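Local coordinates for protein uridylate kinase (Bacillus anthracis, PDB 2JJX) that catalyses the ATP-dependent phosphorylation of UMP to UDP in pyrimidine biosynthesis and binds ATP at an allosteric site, at residues A[163-168]-A[216-221]; A[74-79]-A[144-149]; A[174-179]-A[186-191]. All blocks are in the same frame, centred on the assembly; numbering follows the deposited sequence.

Contact 1. Residues A[163-168]-A[216-221]; sequences DAILVA and YNLPAH
I165 and L166 pair in parallel with A220 and H221, joining strands 164-169 and 220-224 as neighbours in the central sheet of the amino acid kinase fold. I165 sends its N to P219 O (2.8 Å) and takes H221 N on its own O (2.9 Å), so its two backbone bonds straddle A220. H221 does the same around L166, since its O receives V167 N at 2.7 Å. These three bonds form the ladder between the two strands.

Side chains alternate between the two sides of this ladder. On one side, I165 CG1 stands anti to the backbone N (chi1 -176°), while CG2, in the crowded position between N and the carbonyl carbon, makes the cross-strand contact with A220 CB (3.5 Å). L218 crosses I165 at about a right angle, with its CD1 against I165 CB and CG2; L218 CD2 lies 3.5 Å from A164 CA. V167 CG1, two residues on, also reaches A220 CB.

On the other side, L166 and H221 run side by side in the same direction, L166 CD2 lying 3.9 Å from H221 CD2. A164 CB comes to the edge of the imidazole, near its plane, and also touches P219 CG (4.1 Å). H221 NE2 is hydrogen-bonded to Y12 OH.

Before the pairing begins, N217 ends helix 207-216 in a Schellman motif, and the chain then passes through L218 and P219 into the strand. Strand 14-19 bonds to the opposite edge of strand 164-169 through L16 and K18, helix 230-235 packs M231 and I234 on the L166 and H221 side, and antiparallel strand 242-245 follows beyond 220-224.

Contact 2. Residues A[74-79]-A[144-149]; sequences IDRVEA and QPFVTT
R76 and V77, in the first turn of helix 76-101, meet P145 and F146 of the loop before helix 150-160 through side chains turned in different ways. V77 and P145 lie side by side and point the same way, with V77 CG1 3.8 Å from P145 CB. V77 CG2 approaches the F146 ring obliquely, 3.6 Å from CE2. R76 meets the same ring at its edge, where CG comes near the ring plane, 4.1 Å from F146 CD2.

The guanidinium and the ring stand almost perpendicular, their planes 82° apart, so they do not stack. Instead F146 CA lies 4.0 Å above the centre of the guanidinium plane, while P145 CB sits over the centre of one face of the F146 ring. R76 NH2 forms a salt bridge with D80, whose OD2 also accepts F146 N, so one carboxylate holds both partners. A water 2.6 Å from R76 NH1 reaches F146 O weakly.

In a neighbouring subunit Y216 meets the F146 ring and R123 forms a salt bridge with D75, the N-cap residue. The arrangement is that of the N-terminal turn of a helix packed against a loop at a subunit interface of the hexamer.

Contact 3. Residues A[174-179]-A[186-191]; sequences GVFTSD and AKMYRK
M188 lays its CG over one face of the F176 ring, a CH-pi contact 4.0 Å from the ring centroid and 17° off the normal. CG, anti to the backbone N (chi1 -174°), is thereby set over the ring; SD, farther out, makes an oblique Met-aromatic contact at 4.9 Å from the centroid before reaching G174 CA.

V175 and Y189 also pack together, V175 CG1 against Y189 CD2 at 3.8 Å. T177 crosses Y189 at about a right angle, with T177 CG2 3.5 Å from Y189 OH.

Beneath these side chains the two backbones are joined by a single bridge between F176 and M188. Y189 N donates to V175 O (2.8 Å) and T177 N to K187 O (2.8 Å). K187 N uses a side chain instead, bonding to T177 OG1, though the modelled length of this bond is doubtfully short.

Farther out, T242 OG1 is hydrogen-bonded to both V175 N and Y189 O, tying the pair to strand 242-245. V175 also packs on V204 and Y189 on L251. The chemistry implies a loop closed by two backbone bonds, with the threonine hydroxyl as an apparent third acceptor and sulfur-aromatic and apolar packing around them.

Contact 2 closes first along the chain, and the residues seen lining the ATP pockets fall between its segments. Contact 1 then opens at 163-168, and contact 3 forms within the connection that leads to 216-221. Contact 1 lies in the central sheet, about 10 Å from the chain centre; its centre is about 17 Å from that of contact 3 and about 24 Å from that of contact 2, while the centres of contacts 2 and 3 are about 30 Å apart. None touch within the chain. Contact 3 reaches the same sheet through strand 242-245, neighbour of 220-224. Between subunits, the end of helix 207-216, before strand 220-224, lies at the contact 2 interface of a neighbouring copy.

Contact 1. Residues A[163-168]-A[216-221]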
loop_
_atom_site.group_PDB
_atom_site.type_symbol
_atom_site.label_atom_id
_atom_site.label_comp_id
_atom_site.label_asym_id
_atom_site.label_seq_id
_atom_site.Cartn_x
_atom_site.Cartn_y
_atom_site.Cartn_z
ATOM N N ASP A 163 15.266 27.902 6.027
ATOM C CA ASP A 163 15.536 29.300 6.330
ATOM C C ASP A 163 15.314 30.177 5.088
ATOM O O ASP A 163 15.150 31.398 5.185
ATOM C CB ASP A 163 16.995 29.444 6.756
ATOM C CG ASP A 163 17.218 29.104 8.220
ATOM O OD1 ASP A 163 16.236 29.081 8.992
ATOM O OD2 ASP A 163 18.387 28.925 8.618
ATOM N N ALA A 164 15.415 29.562 3.914
ATOM C CA ALA A 164 15.286 30.271 2.651
ATOM C C ALA A 164 15.060 29.278 1.507
ATOM O O ALA A 164 15.338 28.095 1.654
ATOM C CB ALA A 164 16.502 31.098 2.408
ATOM N N ILE A 165 14.511 29.751 0.388
ATOM C CA ILE A 165 14.369 28.917 -0.793
ATOM C C ILE A 165 15.185 29.570 -1.887
ATOM O O ILE A 165 14.981 30.730 -2.202
ATOM C CB ILE A 165 12.924 28.671 -1.244
ATOM C CG1 ILE A 165 12.936 27.704 -2.419
ATOM C CG2 ILE A 165 12.302 29.923 -1.756
ATOM C CD1 ILE A 165 11.632 27.635 -3.165
ATOM N N LEU A 166 16.184 28.866 -2.397
ATOM C CA LEU A 166 16.998 29.428 -3.454
ATOM C C LEU A 166 16.467 28.885 -4.766
ATOM O O LEU A 166 16.412 27.683 -4.976
ATOM C CB LEU A 166 18.475 29.087 -3.240
ATOM C CG LEU A 166 19.005 29.129 -1.809
ATOM C CD1 LEU A 166 20.200 28.204 -1.754
ATOM C CD2 LEU A 166 19.413 30.520 -1.429
ATOM N N VAL A 167 15.909 29.781 -5.565
ATOM C CA VAL A 167 15.349 29.410 -6.847
ATOM C C VAL A 167 16.334 29.697 -7.978
ATOM O O VAL A 167 16.530 30.838 -8.406
ATOM C CB VAL A 167 13.977 30.016 -7.036
ATOM C CG1 VAL A 167 13.629 30.895 -5.858
ATOM C CG2 VAL A 167 13.884 30.766 -8.349
ATOM N N ALA A 168 17.078 28.662 -8.334
ATOM C CA ALA A 168 18.078 28.778 -9.375
ATOM C C ALA A 168 17.487 28.979 -10.774
ATOM O O ALA A 168 16.682 28.185 -11.254
ATOM C CB ALA A 168 18.982 27.558 -9.348
ATOM N N TYR A 216 4.040 32.415 5.089
ATOM C CA TYR A 216 4.868 31.752 6.092
ATOM C C TYR A 216 6.210 32.431 6.269
ATOM O O TYR A 216 7.072 31.942 6.982
ATOM C CB TYR A 216 5.072 30.287 5.733
ATOM C CG TYR A 216 3.870 29.462 6.076
ATOM C CD1 TYR A 216 3.801 28.795 7.288
ATOM C CD2 TYR A 216 2.735 29.492 5.270
ATOM C CE1 TYR A 216 2.654 28.152 7.670
ATOM C CE2 TYR A 216 1.578 28.853 5.664
ATOM C CZ TYR A 216 1.544 28.211 6.868
ATOM O OH TYR A 216 0.416 27.518 7.219
ATOM N N ASN A 217 6.410 33.537 5.570
ATOM C CA ASN A 217 7.658 34.272 5.671
ATOM C C ASN A 217 8.920 33.681 5.032
ATOM O O ASN A 217 10.023 34.164 5.289
ATOM C CB ASN A 217 7.918 34.682 7.112
ATOM C CG ASN A 217 7.708 36.147 7.324
ATOM O OD1 ASN A 217 8.429 36.966 6.751
ATOM N ND2 ASN A 217 6.652 36.498 8.059
ATOM N N LEU A 218 8.776 32.645 4.210
ATOM C CA LEU A 218 9.934 32.068 3.533
ATOM C C LEU A 218 10.556 33.100 2.611
ATOM O O LEU A 218 9.903 33.716 1.778
ATOM C CB LEU A 218 9.552 30.837 2.699
ATOM C CG LEU A 218 10.515 29.644 2.519
ATOM C CD1 LEU A 218 10.710 29.265 1.071
ATOM C CD2 LEU A 218 11.833 29.741 3.244
ATOM N N PRO A 219 11.856 33.283 2.735
ATOM C CA PRO A 219 12.492 34.229 1.820
ATOM C C PRO A 219 12.912 33.436 0.575
ATOM O O PRO A 219 13.243 32.244 0.649
ATOM C CB PRO A 219 13.731 34.710 2.598
ATOM C CG PRO A 219 13.796 33.875 3.868
ATOM C CD PRO A 219 12.406 33.310 4.098
ATOM N N ALA A 220 12.902 34.087 -0.581
ATOM C CA ALA A 220 13.329 33.417 -1.798
ATOM C C ALA A 220 14.478 34.158 -2.443
ATOM O O ALA A 220 14.498 35.377 -2.436
ATOM C CB ALA A 220 12.178 33.305 -2.778
ATOM N N HIS A 221 15.377 33.425 -3.093
ATOM C CA HIS A 221 16.452 34.044 -3.842
ATOM C C HIS A 221 16.391 33.603 -5.286
ATOM O O HIS A 221 16.374 32.416 -5.570
ATOM C CB HIS A 221 17.801 33.693 -3.236
ATOM C CG HIS A 221 18.058 34.367 -1.924
ATOM N ND1 HIS A 221 18.735 35.563 -1.828
ATOM C CD2 HIS A 221 17.738 34.012 -0.655
ATOM C CE1 HIS A 221 18.805 35.925 -0.558
ATOM N NE2 HIS A 221 18.216 34.997 0.176
#

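Contact 2. Residues A[74-79]-A[144-149]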
loop_
_atom_site.group_PDB
_atom_site.type_symbol
_atom_site.label_atom_id
_atom_site.label_comp_id
_atom_site.label_asym_id
_atom_site.label_seq_id
_atom_site.Cartn_x
_atom_site.Cartn_y
_atom_site.Cartn_z
ATOM N N ILE A 74 -3.788 15.479 -24.383
ATOM C CA ILE A 74 -3.815 14.672 -23.176
ATOM C C ILE A 74 -4.338 15.546 -22.057
ATOM O O ILE A 74 -3.865 16.664 -21.880
ATOM C CB ILE A 74 -2.413 14.146 -22.820
ATOM C CG1 ILE A 74 -1.900 13.195 -23.899
ATOM C CG2 ILE A 74 -2.415 13.484 -21.462
ATOM C CD1 ILE A 74 -0.466 12.740 -23.666
ATOM N N ASP A 75 -5.294 15.030 -21.293
ATOM C CA ASP A 75 -5.827 15.776 -20.157
ATOM C C ASP A 75 -4.721 16.366 -19.296
ATOM O O ASP A 75 -3.770 15.679 -18.898
ATOM C CB ASP A 75 -6.741 14.912 -19.283
ATOM C CG ASP A 75 -7.668 15.736 -18.411
ATOM O OD1 ASP A 75 -7.406 16.941 -18.214
ATOM O OD2 ASP A 75 -8.703 15.195 -17.982
ATOM N N ARG A 76 -4.858 17.656 -19.012
ATOM C CA ARG A 76 -3.903 18.367 -18.166
ATOM C C ARG A 76 -3.498 17.593 -16.905
ATOM O O ARG A 76 -2.330 17.561 -16.542
ATOM C CB ARG A 76 -4.475 19.727 -17.780
ATOM C CG ARG A 76 -3.825 20.363 -16.574
ATOM C CD ARG A 76 -2.781 21.363 -16.999
ATOM N NE ARG A 76 -1.562 21.228 -16.209
ATOM C CZ ARG A 76 -0.894 22.242 -15.665
ATOM N NH1 ARG A 76 -1.310 23.485 -15.832
ATOM N NH2 ARG A 76 0.204 22.016 -14.958
ATOM N N VAL A 77 -4.454 16.955 -16.243
ATOM C CA VAL A 77 -4.128 16.140 -15.083
ATOM C C VAL A 77 -3.241 14.959 -15.494
ATOM O O VAL A 77 -2.362 14.548 -14.748
ATOM C CB VAL A 77 -5.387 15.677 -14.319
ATOM C CG1 VAL A 77 -4.988 15.093 -12.986
ATOM C CG2 VAL A 77 -6.351 16.831 -14.139
ATOM N N GLU A 78 -3.449 14.433 -16.698
ATOM C CA GLU A 78 -2.677 13.294 -17.178
ATOM C C GLU A 78 -1.268 13.691 -17.552
ATOM O O GLU A 78 -0.301 13.014 -17.189
ATOM C CB GLU A 78 -3.379 12.582 -18.330
ATOM C CG GLU A 78 -4.625 11.823 -17.889
ATOM C CD GLU A 78 -5.381 11.226 -19.061
ATOM O OE1 GLU A 78 -4.733 10.942 -20.096
ATOM O OE2 GLU A 78 -6.629 11.140 -18.986
ATOM N N ALA A 79 -1.167 14.797 -18.279
ATOM C CA ALA A 79 0.132 15.359 -18.635
ATOM C C ALA A 79 1.007 15.620 -17.405
ATOM O O ALA A 79 2.217 15.406 -17.427
ATOM C CB ALA A 79 -0.054 16.646 -19.419
ATOM N N GLN A 144 0.127 16.607 -6.549
ATOM C CA GLN A 144 -1.020 17.324 -7.123
ATOM C C GLN A 144 -0.847 17.906 -8.539
ATOM O O GLN A 144 0.251 18.140 -9.027
ATOM C CB GLN A 144 -1.519 18.388 -6.144
ATOM C CG GLN A 144 -1.547 17.895 -4.711
ATOM C CD GLN A 144 -2.407 16.653 -4.553
ATOM O OE1 GLN A 144 -3.586 16.664 -4.889
ATOM N NE2 GLN A 144 -1.844 15.605 -3.954
ATOM N N PRO A 145 -1.962 18.119 -9.237
ATOM C CA PRO A 145 -2.055 18.632 -10.608
ATOM C C PRO A 145 -2.224 20.153 -10.633
ATOM O O PRO A 145 -2.347 20.799 -9.604
ATOM C CB PRO A 145 -3.327 17.962 -11.137
ATOM C CG PRO A 145 -4.127 17.632 -9.871
ATOM C CD PRO A 145 -3.092 17.244 -8.885
ATOM N N PHE A 146 -2.261 20.741 -11.817
ATOM C CA PHE A 146 -2.516 22.175 -11.926
ATOM C C PHE A 146 -1.414 22.988 -11.299
ATOM O O PHE A 146 -1.527 24.199 -11.229
ATOM C CB PHE A 146 -3.827 22.544 -11.233
ATOM C CG PHE A 146 -4.956 21.609 -11.546
ATOM C CD1 PHE A 146 -5.774 21.163 -10.538
ATOM C CD2 PHE A 146 -5.174 21.151 -12.837
ATOM C CE1 PHE A 146 -6.804 20.310 -10.798
ATOM C CE2 PHE A 146 -6.166 20.262 -13.076
ATOM C CZ PHE A 146 -7.022 19.882 -12.064
ATOM N N VAL A 147 -0.366 22.343 -10.808
ATOM C CA VAL A 147 0.694 23.080 -10.138
ATOM C C VAL A 147 2.055 22.840 -10.770
ATOM O O VAL A 147 2.308 21.824 -11.398
ATOM C CB VAL A 147 0.724 22.716 -8.673
ATOM C CG1 VAL A 147 1.862 21.792 -8.403
ATOM C CG2 VAL A 147 0.816 23.945 -7.849
ATOM N N THR A 148 2.916 23.833 -10.636
ATOM C CA THR A 148 4.264 23.825 -11.186
ATOM C C THR A 148 5.232 23.367 -10.098
ATOM O O THR A 148 4.887 23.276 -8.925
ATOM C CB THR A 148 4.642 25.257 -11.629
ATOM O OG1 THR A 148 3.708 25.730 -12.602
ATOM C CG2 THR A 148 6.037 25.306 -12.206
ATOM N N THR A 149 6.489 23.233 -10.475
ATOM C CA THR A 149 7.560 22.914 -9.543
ATOM C C THR A 149 7.674 23.954 -8.420
ATOM O O THR A 149 8.112 23.638 -7.322
ATOM C CB THR A 149 8.896 22.859 -10.319
ATOM O OG1 THR A 149 8.753 22.038 -11.485
ATOM C CG2 THR A 149 10.019 22.327 -9.464
HETATM O O HOH W 1 -1.307 25.695 -14.371
#

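Contact 3. Residues A[174-179]-A[186-191]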
loop_
_atom_site.group_PDB
_atom_site.type_symbol
_atom_site.label_atom_id
_atom_site.label_comp_id
_atom_site.label_asym_id
_atom_site.label_seq_id
_atom_site.Cartn_x
_atom_site.Cartn_y
_atom_site.Cartn_z
ATOM N N GLY A 174 18.521 37.584 -11.966
ATOM C CA GLY A 174 17.578 38.056 -10.958
ATOM C C GLY A 174 16.161 38.377 -11.427
ATOM O O GLY A 174 15.626 37.750 -12.347
ATOM N N VAL A 175 15.499 39.297 -10.728
ATOM C CA VAL A 175 14.145 39.710 -11.110
ATOM C C VAL A 175 14.142 41.170 -11.541
ATOM O O VAL A 175 14.594 42.064 -10.817
ATOM C CB VAL A 175 13.085 39.401 -10.038
ATOM C CG1 VAL A 175 11.863 40.274 -10.239
ATOM C CG2 VAL A 175 12.692 37.936 -10.088
ATOM N N PHE A 176 13.774 41.376 -12.800
ATOM C CA PHE A 176 13.805 42.708 -13.389
ATOM C C PHE A 176 12.437 43.344 -13.468
ATOM O O PHE A 176 11.397 42.685 -13.353
ATOM C CB PHE A 176 14.431 42.689 -14.778
ATOM C CG PHE A 176 15.852 42.226 -14.786
ATOM C CD1 PHE A 176 16.152 40.880 -14.857
ATOM C CD2 PHE A 176 16.889 43.138 -14.713
ATOM C CE1 PHE A 176 17.464 40.457 -14.847
ATOM C CE2 PHE A 176 18.202 42.718 -14.695
ATOM C CZ PHE A 176 18.498 41.377 -14.761
ATOM N N THR A 177 12.470 44.651 -13.677
ATOM C CA THR A 177 11.263 45.447 -13.772
ATOM C C THR A 177 10.401 44.878 -14.905
ATOM O O THR A 177 9.291 44.384 -14.669
ATOM C CB THR A 177 11.656 46.919 -13.960
ATOM O OG1 THR A 177 12.972 46.972 -14.541
ATOM C CG2 THR A 177 11.700 47.607 -12.579
ATOM N N SER A 178 11.010 44.780 -16.089
ATOM C CA SER A 178 10.399 44.183 -17.283
ATOM C C SER A 178 11.482 43.397 -18.027
ATOM O O SER A 178 12.629 43.852 -18.097
ATOM C CB SER A 178 9.830 45.269 -18.197
ATOM O OG SER A 178 10.830 46.215 -18.499
ATOM N N ASP A 179 11.132 42.209 -18.532
ATOM C CA ASP A 179 12.093 41.313 -19.198
ATOM C C ASP A 179 13.052 42.040 -20.137
ATOM O O ASP A 179 12.632 42.850 -20.967
ATOM C CB ASP A 179 11.407 40.108 -19.863
ATOM C CG ASP A 179 10.729 39.181 -18.849
ATOM O OD1 ASP A 179 10.922 39.370 -17.621
ATOM O OD2 ASP A 179 9.977 38.282 -19.285
ATOM N N ALA A 186 15.604 47.864 -18.429
ATOM C CA ALA A 186 14.854 47.232 -17.357
ATOM C C ALA A 186 15.888 47.194 -16.233
ATOM O O ALA A 186 17.082 47.285 -16.490
ATOM C CB ALA A 186 14.473 45.830 -17.783
ATOM N N LYS A 187 15.439 47.149 -14.987
ATOM C CA LYS A 187 16.373 47.120 -13.861
ATOM C C LYS A 187 16.134 45.905 -12.956
ATOM O O LYS A 187 15.063 45.301 -12.986
ATOM C CB LYS A 187 16.321 48.431 -13.071
ATOM C CG LYS A 187 15.407 49.487 -13.687
ATOM C CD LYS A 187 15.995 50.890 -13.630
ATOM C CE LYS A 187 16.560 51.295 -14.987
ATOM N NZ LYS A 187 17.657 52.306 -14.904
ATOM N N MET A 188 17.178 45.446 -12.276
ATOM C CA MET A 188 17.048 44.257 -11.440
ATOM C C MET A 188 16.875 44.683 -9.991
ATOM O O MET A 188 17.585 45.563 -9.501
ATOM C CB MET A 188 18.287 43.368 -11.578
ATOM C CG MET A 188 18.190 42.026 -10.862
ATOM S SD MET A 188 19.825 41.314 -10.630
ATOM C CE MET A 188 20.445 41.539 -12.269
ATOM N N TYR A 189 15.934 44.046 -9.305
ATOM C CA TYR A 189 15.666 44.356 -7.912
ATOM C C TYR A 189 16.727 43.737 -7.036
ATOM O O TYR A 189 17.103 42.582 -7.210
ATOM C CB TYR A 189 14.338 43.756 -7.500
ATOM C CG TYR A 189 13.162 44.391 -8.170
ATOM C CD1 TYR A 189 12.549 45.497 -7.609
ATOM C CD2 TYR A 189 12.629 43.859 -9.343
ATOM C CE1 TYR A 189 11.449 46.088 -8.215
ATOM C CE2 TYR A 189 11.489 44.402 -9.929
ATOM C CZ TYR A 189 10.931 45.550 -9.384
ATOM O OH TYR A 189 9.835 46.146 -9.976
ATOM N N ARG A 190 17.200 44.505 -6.068
ATOM C CA ARG A 190 18.138 43.961 -5.102
ATOM C C ARG A 190 17.203 43.240 -4.146
ATOM O O ARG A 190 17.435 42.094 -3.761
ATOM C CB ARG A 190 18.862 45.089 -4.353
ATOM C CG ARG A 190 19.653 44.634 -3.133
ATOM C CD ARG A 190 20.740 43.659 -3.552
ATOM N NE ARG A 190 21.711 44.335 -4.400
ATOM C CZ ARG A 190 22.264 43.804 -5.487
ATOM N NH1 ARG A 190 21.990 42.550 -5.846
ATOM N NH2 ARG A 190 23.118 44.529 -6.200
ATOM N N LYS A 191 16.086 43.899 -3.866
ATOM C CA LYS A 191 15.075 43.370 -2.964
ATOM C C LYS A 191 13.704 43.532 -3.606
ATOM O O LYS A 191 13.464 44.487 -4.345
ATOM C CB LYS A 191 15.104 44.104 -1.621
ATOM C CG LYS A 191 16.198 43.639 -0.684
ATOM C CD LYS A 191 15.858 43.975 0.763
ATOM C CE LYS A 191 16.841 44.987 1.331
ATOM N NZ LYS A 191 16.120 46.045 2.093
#